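Local coordinates for glycerol dehydrogenase (Bacillus coagulans, PDB 6CSJ), which probably catalyses the NAD-dependent oxidation of glycerol to dihydroxyacetone, and in this engineered form has acquired D-lactate dehydrogenase activity, at residues A172-K183 against T196-Y207; A162-L173 against Q210-A221. The protein carries 2 engineered substitutions. All coordinates share one frame; numbering follows the deposited sequence.

Contact 1: A172-K183 against T196-Y207; sequences ALATYFEARATK and TEAAIALAKLCY
With CG trans to the backbone N (chi1 177°), the Tyr176 ring lies along Lys204, which leaves its own helix by the same torsion, the two side chains pointing the same way. A bend at chi2 then carries Lys204 CD over one face of the tyrosine ring, a CH-pi contact 3.9 Å from CD to the centroid of the Tyr176 ring. The ammonium beyond it is too far for more than a weak cation-pi attraction and is paired with Asp208. Tyr176 is a knob in a hole formed by Ile200, Ala203, Lys204 and Tyr207, the packing of an antiparallel helical hairpin whose segment axes approach to 8.2 Å at 150°. The close approach is consistent with alanines at the interface: Ala203 CB lies 3.8 Å from Thr175 CG2, and Ala179 CB 3.6 Å from Ile200 CD1. Toward the turn between helices 162-173 and 175-185, Phe177 presents its edge to the face of Tyr207 in a T-shaped pair, centroids 5.0 Å apart, while the Tyr207 hydroxyl bonds Glu295. At the other end Lys183 NZ makes a salt bridge to Glu197 OE2, donating on its syn side at 3.0 Å, and its CD and CE pass over Ile200 CG2. Were Lys183 shortened to an alanine, the Glu197 carboxylate would probably lose its charge partner in this contact and the Ile200 methyl its cover. Cys206 SG, deeper in, rests 3.6 Å from Ala172 CB.

Contact 2: A162-L173 against Q210-A221; sequences ARLLVSGMGDAL and QILEGLKAKLAA
The Gln210 carboxamide is the flat group of this interface, and Ala172 CB sits over one of its faces, almost straight above NE2 at 3.2 Å. Met169 approaches the OE1 end from that same side, tilted from the amide plane, with its CB 3.1 Å from Gln210 OE1. This oxygen is buried against the methionine's aliphatic carbons with no polar partner in the model, whereas NE2 is bonded to Asn237 of helix 228-248, which should help fix the rotation of the amide. The rest of Met169 is extended beyond CG (chi2 177°) and reaches across as a knob among Gln210, Gly214, Ala217 and Lys218. Its SD lies alongside Gly214 CA, and its CE ends 3.3 Å from Gly214 O. Helix 162-173 and the 210-221 part of helix 197-221 pack antiparallel, at 164°, their segment axes coming within 9.6 Å, inside the helical part of the iron-containing alcohol dehydrogenase fold, away from the parallel sheet of the nucleotide-binding half. Further along, Val166 CG2 lies 3.8 Å from Lys218 CD; the fully extended lysine chain carries NZ past the valine to the carbonyl of Val303. Leu165 sends CD2 against Ala221 CB at 3.6 Å, and Ala162 closes the far end, its CB resting on the backbone carbonyl of Ala221. Back near Gln210, Leu173 CD1 touches the glutamine's CB more loosely and turns on to helix 290-303.

How the contacts relate
The centres of contacts 1 and 2 lie about 18 Å apart, and both depend on the long helix 197-221: contact 1 uses its first half, contact 2 its second. Facing it are two consecutive helices, 162-173 and 175-185, and Ala172 and Leu173 at their junction belong to both contacts. Along the chain, contact 1 is nested inside the loop closed by contact 2. Helix 197-221 therefore runs back antiparallel past both helices, which are the next ones after sheet strand 149-153 and helix 154-158. Helices 228-248 and 290-303 touch residues of both contacts, so the same two helices pack against both within the helical part of the protein.

Contact 1: A172-K183 against T196-Y207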
loop_
_atom_site.group_PDB
_atom_site.type_symbol
_atom_site.label_atom_id
_atom_site.label_comp_id
_atom_site.label_asym_id
_atom_site.label_seq_id
_atom_site.Cartn_x
_atom_site.Cartn_y
_atom_site.Cartn_z
ATOM N N ALA A 172 1.302 -2.525 6.557
ATOM C CA ALA A 172 0.790 -1.736 7.696
ATOM C C ALA A 172 1.692 -1.760 8.946
ATOM O O ALA A 172 1.733 -0.791 9.709
ATOM C CB ALA A 172 -0.611 -2.204 8.062
ATOM N N LEU A 173 2.410 -2.864 9.126
ATOM C CA LEU A 173 3.278 -3.076 10.285
ATOM C C LEU A 173 4.409 -2.045 10.384
ATOM O O LEU A 173 4.781 -1.634 11.483
ATOM C CB LEU A 173 3.862 -4.490 10.225
ATOM C CG LEU A 173 4.343 -5.140 11.509
ATOM C CD1 LEU A 173 3.232 -5.210 12.555
ATOM C CD2 LEU A 173 4.874 -6.537 11.182
ATOM N N ALA A 174 4.934 -1.616 9.235
ATOM C CA ALA A 174 6.009 -0.633 9.190
ATOM C C ALA A 174 5.594 0.773 9.593
ATOM O O ALA A 174 6.439 1.548 10.043
ATOM C CB ALA A 174 6.606 -0.582 7.793
ATOM N N THR A 175 4.311 1.103 9.446
ATOM C CA THR A 175 3.869 2.500 9.474
ATOM C C THR A 175 4.230 3.273 10.734
ATOM O O THR A 175 4.752 4.381 10.633
ATOM C CB THR A 175 2.353 2.622 9.237
ATOM O OG1 THR A 175 1.990 1.915 8.040
ATOM C CG2 THR A 175 1.942 4.101 9.119
ATOM N N TYR A 176 3.949 2.707 11.909
ATOM C CA TYR A 176 4.263 3.385 13.173
ATOM C C TYR A 176 5.768 3.612 13.364
ATOM O O TYR A 176 6.187 4.698 13.774
ATOM C CB TYR A 176 3.713 2.613 14.379
ATOM C CG TYR A 176 4.084 3.263 15.703
ATOM C CD1 TYR A 176 3.721 4.584 15.974
ATOM C CD2 TYR A 176 4.827 2.573 16.670
ATOM C CE1 TYR A 176 4.062 5.189 17.168
ATOM C CE2 TYR A 176 5.173 3.178 17.872
ATOM C CZ TYR A 176 4.783 4.484 18.109
ATOM O OH TYR A 176 5.122 5.093 19.290
ATOM N N PHE A 177 6.569 2.590 13.064
ATOM C CA PHE A 177 8.004 2.650 13.299
ATOM C C PHE A 177 8.687 3.676 12.390
ATOM O O PHE A 177 9.581 4.425 12.836
ATOM C CB PHE A 177 8.625 1.257 13.145
ATOM C CG PHE A 177 8.056 0.244 14.096
ATOM C CD1 PHE A 177 8.242 0.381 15.476
ATOM C CD2 PHE A 177 7.296 -0.824 13.629
ATOM C CE1 PHE A 177 7.688 -0.536 16.373
ATOM C CE2 PHE A 177 6.755 -1.750 14.522
ATOM C CZ PHE A 177 6.967 -1.615 15.895
ATOM N N GLU A 178 8.241 3.724 11.132
ATOM C CA GLU A 178 8.756 4.680 10.149
ATOM C C GLU A 178 8.337 6.101 10.478
ATOM O O GLU A 178 9.153 7.024 10.380
ATOM C CB GLU A 178 8.328 4.296 8.728
ATOM C CG GLU A 178 8.916 2.960 8.291
ATOM C CD GLU A 178 8.868 2.729 6.795
ATOM O OE1 GLU A 178 7.766 2.518 6.230
ATOM O OE2 GLU A 178 9.958 2.742 6.187
ATOM N N ALA A 179 7.078 6.271 10.884
ATOM C CA ALA A 179 6.554 7.586 11.296
ATOM C C ALA A 179 7.198 8.083 12.586
ATOM O O ALA A 179 7.534 9.266 12.699
ATOM C CB ALA A 179 5.042 7.534 11.444
ATOM N N ARG A 180 7.358 7.183 13.561
ATOM C CA ARG A 180 8.055 7.493 14.824
ATOM C C ARG A 180 9.469 7.990 14.548
ATOM O O ARG A 180 9.885 9.011 15.090
ATOM C CB ARG A 180 8.112 6.263 15.733
ATOM C CG ARG A 180 8.696 6.521 17.119
ATOM C CD ARG A 180 8.564 5.301 18.035
ATOM N NE ARG A 180 9.418 4.201 17.596
ATOM C CZ ARG A 180 9.495 3.005 18.196
ATOM N NH1 ARG A 180 8.750 2.728 19.257
ATOM N NH2 ARG A 180 10.312 2.066 17.725
ATOM N N ALA A 181 10.191 7.260 13.702
ATOM C CA ALA A 181 11.556 7.636 13.328
ATOM C C ALA A 181 11.625 9.031 12.697
ATOM O O ALA A 181 12.444 9.860 13.100
ATOM C CB ALA A 181 12.141 6.593 12.385
ATOM N N THR A 182 10.754 9.272 11.719
ATOM C CA THR A 182 10.682 10.547 11.015
ATOM C C THR A 182 10.354 11.713 11.952
ATOM O O THR A 182 10.984 12.770 11.873
ATOM C CB THR A 182 9.657 10.497 9.869
ATOM O OG1 THR A 182 10.021 9.481 8.920
ATOM C CG2 THR A 182 9.572 11.844 9.157
ATOM N N LYS A 183 9.387 11.522 12.844
ATOM C CA LYS A 183 9.038 12.573 13.805
ATOM C C LYS A 183 10.185 12.841 14.794
ATOM O O LYS A 183 10.487 14.006 15.083
ATOM C CB LYS A 183 7.759 12.226 14.551
ATOM C CG LYS A 183 7.141 13.388 15.319
ATOM C CD LYS A 183 5.783 13.004 15.866
ATOM C CE LYS A 183 4.959 14.219 16.250
ATOM N NZ LYS A 183 5.541 14.906 17.427
ATOM N N THR A 196 2.292 15.815 11.817
ATOM C CA THR A 196 1.205 16.208 12.725
ATOM C C THR A 196 1.004 15.172 13.835
ATOM O O THR A 196 1.370 13.997 13.683
ATOM C CB THR A 196 -0.142 16.353 11.982
ATOM O OG1 THR A 196 -0.472 15.116 11.314
ATOM C CG2 THR A 196 -0.080 17.491 10.970
ATOM N N GLU A 197 0.393 15.613 14.934
ATOM C CA GLU A 197 -0.044 14.704 15.987
ATOM C C GLU A 197 -1.104 13.712 15.479
ATOM O O GLU A 197 -1.086 12.527 15.850
ATOM C CB GLU A 197 -0.575 15.490 17.192
ATOM C CG GLU A 197 0.473 16.345 17.902
ATOM C CD GLU A 197 1.749 15.567 18.254
ATOM O OE1 GLU A 197 1.659 14.429 18.773
ATOM O OE2 GLU A 197 2.856 16.084 17.988
ATOM N N ALA A 198 -2.000 14.189 14.602
ATOM C CA ALA A 198 -3.002 13.325 13.972
ATOM C C ALA A 198 -2.366 12.135 13.236
ATOM O O ALA A 198 -2.791 10.996 13.423
ATOM C CB ALA A 198 -3.882 14.123 13.026
ATOM N N ALA A 199 -1.337 12.389 12.433
ATOM C CA ALA A 199 -0.730 11.322 11.621
ATOM C C ALA A 199 -0.001 10.261 12.446
ATOM O O ALA A 199 -0.105 9.062 12.156
ATOM C CB ALA A 199 0.211 11.917 10.577
ATOM N N ILE A 200 0.736 10.692 13.466
ATOM C CA ILE A 200 1.450 9.750 14.342
ATOM C C ILE A 200 0.445 8.930 15.173
ATOM O O ILE A 200 0.629 7.729 15.358
ATOM C CB ILE A 200 2.562 10.453 15.198
ATOM C CG1 ILE A 200 3.519 9.442 15.821
ATOM C CG2 ILE A 200 1.989 11.327 16.302
ATOM C CD1 ILE A 200 4.364 8.694 14.817
ATOM N N ALA A 201 -0.637 9.563 15.615
ATOM C CA ALA A 201 -1.725 8.856 16.305
ATOM C C ALA A 201 -2.406 7.792 15.427
ATOM O O ALA A 201 -2.683 6.690 15.895
ATOM C CB ALA A 201 -2.749 9.847 16.824
ATOM N N LEU A 202 -2.660 8.119 14.161
ATOM C CA LEU A 202 -3.223 7.153 13.207
ATOM C C LEU A 202 -2.235 6.019 12.877
ATOM O O LEU A 202 -2.638 4.862 12.742
ATOM C CB LEU A 202 -3.707 7.852 11.929
ATOM C CG LEU A 202 -4.910 8.791 12.116
ATOM C CD1 LEU A 202 -5.254 9.514 10.831
ATOM C CD2 LEU A 202 -6.153 8.061 12.610
ATOM N N ALA A 203 -0.952 6.353 12.767
ATOM C CA ALA A 203 0.100 5.352 12.582
ATOM C C ALA A 203 0.193 4.379 13.771
ATOM O O ALA A 203 0.343 3.171 13.591
ATOM C CB ALA A 203 1.436 6.042 12.360
ATOM N N LYS A 204 0.103 4.924 14.979
ATOM C CA LYS A 204 0.131 4.129 16.219
ATOM C C LYS A 204 -1.101 3.205 16.299
ATOM O O LYS A 204 -0.977 2.004 16.577
ATOM C CB LYS A 204 0.252 5.078 17.441
ATOM C CG LYS A 204 0.177 4.483 18.845
ATOM C CD LYS A 204 1.227 3.428 19.112
ATOM C CE LYS A 204 1.092 2.815 20.501
ATOM N NZ LYS A 204 1.773 1.485 20.528
ATOM N N LEU A 205 -2.282 3.755 16.021
ATOM C CA LEU A 205 -3.501 2.939 15.968
ATOM C C LEU A 205 -3.394 1.837 14.910
ATOM O O LEU A 205 -3.886 0.732 15.123
ATOM C CB LEU A 205 -4.729 3.802 15.707
ATOM C CG LEU A 205 -6.083 3.081 15.665
ATOM C CD1 LEU A 205 -6.472 2.504 17.025
ATOM C CD2 LEU A 205 -7.143 4.043 15.149
ATOM N N CYS A 206 -2.752 2.145 13.785
ATOM C CA CYS A 206 -2.519 1.161 12.737
ATOM C C CYS A 206 -1.780 -0.051 13.298
ATOM O O CYS A 206 -2.273 -1.169 13.185
ATOM C CB CYS A 206 -1.749 1.774 11.552
ATOM S SG CYS A 206 -1.394 0.597 10.219
ATOM N N TYR A 207 -0.629 0.192 13.931
ATOM C CA TYR A 207 0.184 -0.867 14.548
ATOM C C TYR A 207 -0.598 -1.675 15.592
ATOM O O TYR A 207 -0.631 -2.903 15.536
ATOM C CB TYR A 207 1.461 -0.289 15.204
ATOM C CG TYR A 207 2.291 -1.353 15.897
ATOM C CD1 TYR A 207 3.031 -2.282 15.158
ATOM C CD2 TYR A 207 2.281 -1.477 17.287
ATOM C CE1 TYR A 207 3.766 -3.271 15.783
ATOM C CE2 TYR A 207 3.018 -2.476 17.927
ATOM C CZ TYR A 207 3.753 -3.367 17.174
ATOM O OH TYR A 207 4.461 -4.348 17.809
#

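Contact 2: A162-L173 against Q210-A221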
loop_
_atom_site.group_PDB
_atom_site.type_symbol
_atom_site.label_atom_id
_atom_site.label_comp_id
_atom_site.label_asym_id
_atom_site.label_seq_id
_atom_site.Cartn_x
_atom_site.Cartn_y
_atom_site.Cartn_z
ATOM N N ALA A 162 -6.255 -14.919 0.997
ATOM C CA ALA A 162 -5.876 -14.339 2.292
ATOM C C ALA A 162 -4.418 -13.872 2.349
ATOM O O ALA A 162 -4.089 -12.940 3.087
ATOM C CB ALA A 162 -6.171 -15.309 3.425
ATOM N N ARG A 163 -3.555 -14.513 1.568
ATOM C CA ARG A 163 -2.170 -14.071 1.427
ATOM C C ARG A 163 -2.055 -12.566 1.136
ATOM O O ARG A 163 -1.143 -11.902 1.643
ATOM C CB ARG A 163 -1.461 -14.861 0.314
ATOM C CG ARG A 163 0.028 -14.574 0.256
ATOM C CD ARG A 163 0.728 -15.308 -0.854
ATOM N NE ARG A 163 2.112 -14.844 -0.932
ATOM C CZ ARG A 163 2.914 -14.965 -1.985
ATOM N NH1 ARG A 163 2.501 -15.544 -3.101
ATOM N NH2 ARG A 163 4.157 -14.486 -1.915
ATOM N N LEU A 164 -2.968 -12.051 0.314
ATOM C CA LEU A 164 -2.991 -10.631 -0.030
ATOM C C LEU A 164 -3.394 -9.733 1.141
ATOM O O LEU A 164 -2.847 -8.635 1.288
ATOM C CB LEU A 164 -3.889 -10.376 -1.242
ATOM C CG LEU A 164 -3.303 -10.811 -2.601
ATOM C CD1 LEU A 164 -4.398 -10.875 -3.661
ATOM C CD2 LEU A 164 -2.173 -9.880 -3.061
ATOM N N LEU A 165 -4.340 -10.177 1.965
ATOM C CA LEU A 165 -4.738 -9.405 3.150
ATOM C C LEU A 165 -3.591 -9.386 4.168
ATOM O O LEU A 165 -3.300 -8.340 4.766
ATOM C CB LEU A 165 -6.011 -9.974 3.803
ATOM C CG LEU A 165 -6.610 -9.090 4.909
ATOM C CD1 LEU A 165 -7.223 -7.814 4.342
ATOM C CD2 LEU A 165 -7.645 -9.859 5.703
ATOM N N VAL A 166 -2.949 -10.543 4.336
ATOM C CA VAL A 166 -1.802 -10.693 5.235
ATOM C C VAL A 166 -0.644 -9.808 4.766
ATOM O O VAL A 166 -0.019 -9.127 5.584
ATOM C CB VAL A 166 -1.359 -12.171 5.346
ATOM C CG1 VAL A 166 -0.028 -12.303 6.074
ATOM C CG2 VAL A 166 -2.429 -12.976 6.083
ATOM N N SER A 167 -0.383 -9.799 3.459
ATOM C CA SER A 167 0.633 -8.914 2.896
ATOM C C SER A 167 0.353 -7.437 3.227
ATOM O O SER A 167 1.276 -6.687 3.531
ATOM C CB SER A 167 0.762 -9.108 1.384
ATOM O OG SER A 167 1.925 -8.461 0.895
ATOM N N GLY A 168 -0.916 -7.044 3.194
ATOM C CA GLY A 168 -1.329 -5.714 3.638
ATOM C C GLY A 168 -1.065 -5.431 5.107
ATOM O O GLY A 168 -0.805 -4.292 5.476
ATOM N N MET A 169 -1.143 -6.471 5.936
ATOM C CA MET A 169 -0.750 -6.375 7.351
ATOM C C MET A 169 0.755 -6.103 7.478
ATOM O O MET A 169 1.173 -5.307 8.319
ATOM C CB MET A 169 -1.133 -7.635 8.147
ATOM C CG MET A 169 -2.616 -7.993 8.143
ATOM S SD MET A 169 -2.914 -9.541 9.027
ATOM C CE MET A 169 -4.543 -10.019 8.431
ATOM N N GLY A 170 1.554 -6.764 6.637
ATOM C CA GLY A 170 3.003 -6.550 6.603
ATOM C C GLY A 170 3.370 -5.114 6.271
ATOM O O GLY A 170 4.193 -4.495 6.967
ATOM N N ASP A 171 2.732 -4.593 5.221
ATOM C CA ASP A 171 2.864 -3.197 4.803
ATOM C C ASP A 171 2.446 -2.242 5.931
ATOM O O ASP A 171 3.160 -1.291 6.240
ATOM C CB ASP A 171 2.018 -2.949 3.539
ATOM C CG ASP A 171 2.596 -1.879 2.618
ATOM O OD1 ASP A 171 3.848 -1.786 2.526
ATOM O OD2 ASP A 171 1.810 -1.157 1.963
ATOM N N ALA A 172 1.302 -2.525 6.557
ATOM C CA ALA A 172 0.790 -1.736 7.696
ATOM C C ALA A 172 1.692 -1.760 8.946
ATOM O O ALA A 172 1.733 -0.791 9.709
ATOM C CB ALA A 172 -0.611 -2.204 8.062
ATOM N N LEU A 173 2.410 -2.864 9.126
ATOM C CA LEU A 173 3.278 -3.076 10.285
ATOM C C LEU A 173 4.409 -2.045 10.384
ATOM O O LEU A 173 4.781 -1.634 11.483
ATOM C CB LEU A 173 3.862 -4.490 10.225
ATOM C CG LEU A 173 4.343 -5.140 11.509
ATOM C CD1 LEU A 173 3.232 -5.210 12.555
ATOM C CD2 LEU A 173 4.874 -6.537 11.182
ATOM N N GLN A 210 -3.107 -4.032 14.065
ATOM C CA GLN A 210 -2.495 -5.248 13.513
ATOM C C GLN A 210 -2.265 -6.290 14.608
ATOM O O GLN A 210 -2.652 -7.448 14.441
ATOM C CB GLN A 210 -1.168 -4.956 12.799
ATOM C CG GLN A 210 -1.253 -4.011 11.610
ATOM C CD GLN A 210 -2.225 -4.467 10.531
ATOM O OE1 GLN A 210 -2.353 -5.668 10.268
ATOM N NE2 GLN A 210 -2.908 -3.510 9.895
ATOM N N ILE A 211 -1.674 -5.862 15.728
ATOM C CA ILE A 211 -1.346 -6.766 16.842
ATOM C C ILE A 211 -2.622 -7.384 17.448
ATOM O O ILE A 211 -2.698 -8.599 17.618
ATOM C CB ILE A 211 -0.493 -6.048 17.949
ATOM C CG1 ILE A 211 0.845 -5.534 17.389
ATOM C CG2 ILE A 211 -0.244 -6.952 19.156
ATOM C CD1 ILE A 211 1.680 -6.558 16.643
ATOM N N LEU A 212 -3.625 -6.554 17.725
ATOM C CA LEU A 212 -4.879 -7.026 18.333
ATOM C C LEU A 212 -5.793 -7.836 17.401
ATOM O O LEU A 212 -6.463 -8.766 17.858
ATOM C CB LEU A 212 -5.659 -5.829 18.924
ATOM C CG LEU A 212 -4.974 -5.099 20.104
ATOM C CD1 LEU A 212 -5.664 -3.782 20.443
ATOM C CD2 LEU A 212 -4.908 -6.000 21.349
ATOM N N GLU A 213 -5.818 -7.479 16.111
ATOM C CA GLU A 213 -6.850 -7.954 15.175
ATOM C C GLU A 213 -6.374 -8.831 14.020
ATOM O O GLU A 213 -7.199 -9.501 13.398
ATOM C CB GLU A 213 -7.596 -6.760 14.574
ATOM C CG GLU A 213 -8.197 -5.783 15.585
ATOM C CD GLU A 213 -9.424 -6.333 16.270
ATOM O OE1 GLU A 213 -10.373 -6.727 15.559
ATOM O OE2 GLU A 213 -9.448 -6.374 17.512
ATOM N N GLY A 214 -5.075 -8.831 13.714
ATOM C CA GLY A 214 -4.579 -9.480 12.499
ATOM C C GLY A 214 -4.906 -10.954 12.374
ATOM O O GLY A 214 -5.363 -11.410 11.317
ATOM N N LEU A 215 -4.670 -11.693 13.457
ATOM C CA LEU A 215 -4.900 -13.140 13.492
ATOM C C LEU A 215 -6.393 -13.452 13.342
ATOM O O LEU A 215 -6.761 -14.285 12.519
ATOM C CB LEU A 215 -4.352 -13.765 14.786
ATOM C CG LEU A 215 -4.607 -15.276 14.977
ATOM C CD1 LEU A 215 -3.981 -16.097 13.865
ATOM C CD2 LEU A 215 -4.150 -15.756 16.344
ATOM N N LYS A 216 -7.236 -12.780 14.129
ATOM C CA LYS A 216 -8.689 -12.946 14.025
ATOM C C LYS A 216 -9.205 -12.660 12.613
ATOM O O LYS A 216 -10.099 -13.363 12.117
ATOM C CB LYS A 216 -9.416 -12.029 15.011
ATOM C CG LYS A 216 -9.307 -12.442 16.462
ATOM C CD LYS A 216 -10.236 -11.616 17.334
ATOM C CE LYS A 216 -9.702 -10.209 17.588
ATOM N NZ LYS A 216 -10.735 -9.327 18.195
ATOM N N ALA A 217 -8.643 -11.622 11.990
ATOM C CA ALA A 217 -8.984 -11.256 10.626
ATOM C C ALA A 217 -8.508 -12.304 9.641
ATOM O O ALA A 217 -9.264 -12.681 8.760
ATOM C CB ALA A 217 -8.400 -9.901 10.266
ATOM N N LYS A 218 -7.274 -12.782 9.787
ATOM C CA LYS A 218 -6.772 -13.844 8.903
ATOM C C LYS A 218 -7.649 -15.105 8.932
ATOM O O LYS A 218 -7.981 -15.643 7.890
ATOM C CB LYS A 218 -5.327 -14.238 9.234
ATOM C CG LYS A 218 -4.805 -15.325 8.299
ATOM C CD LYS A 218 -3.371 -15.742 8.577
ATOM C CE LYS A 218 -3.058 -16.979 7.730
ATOM N NZ LYS A 218 -1.604 -17.209 7.503
ATOM N N LEU A 219 -8.006 -15.573 10.123
ATOM C CA LEU A 219 -8.814 -16.795 10.267
ATOM C C LEU A 219 -10.177 -16.712 9.553
ATOM O O LEU A 219 -10.659 -17.714 9.013
ATOM C CB LEU A 219 -9.012 -17.139 11.745
ATOM C CG LEU A 219 -7.737 -17.554 12.481
ATOM C CD1 LEU A 219 -8.005 -17.677 13.970
ATOM C CD2 LEU A 219 -7.156 -18.843 11.915
ATOM N N ALA A 220 -10.767 -15.520 9.543
ATOM C CA ALA A 220 -11.979 -15.243 8.775
ATOM C C ALA A 220 -11.707 -15.131 7.259
ATOM O O ALA A 220 -12.437 -15.723 6.448
ATOM C CB ALA A 220 -12.653 -13.974 9.290
ATOM N N ALA A 221 -10.665 -14.382 6.883
ATOM C CA ALA A 221 -10.358 -14.109 5.464
ATOM C C ALA A 221 -9.883 -15.340 4.685
ATOM O O ALA A 221 -10.119 -15.425 3.493
ATOM C CB ALA A 221 -9.344 -12.983 5.334
#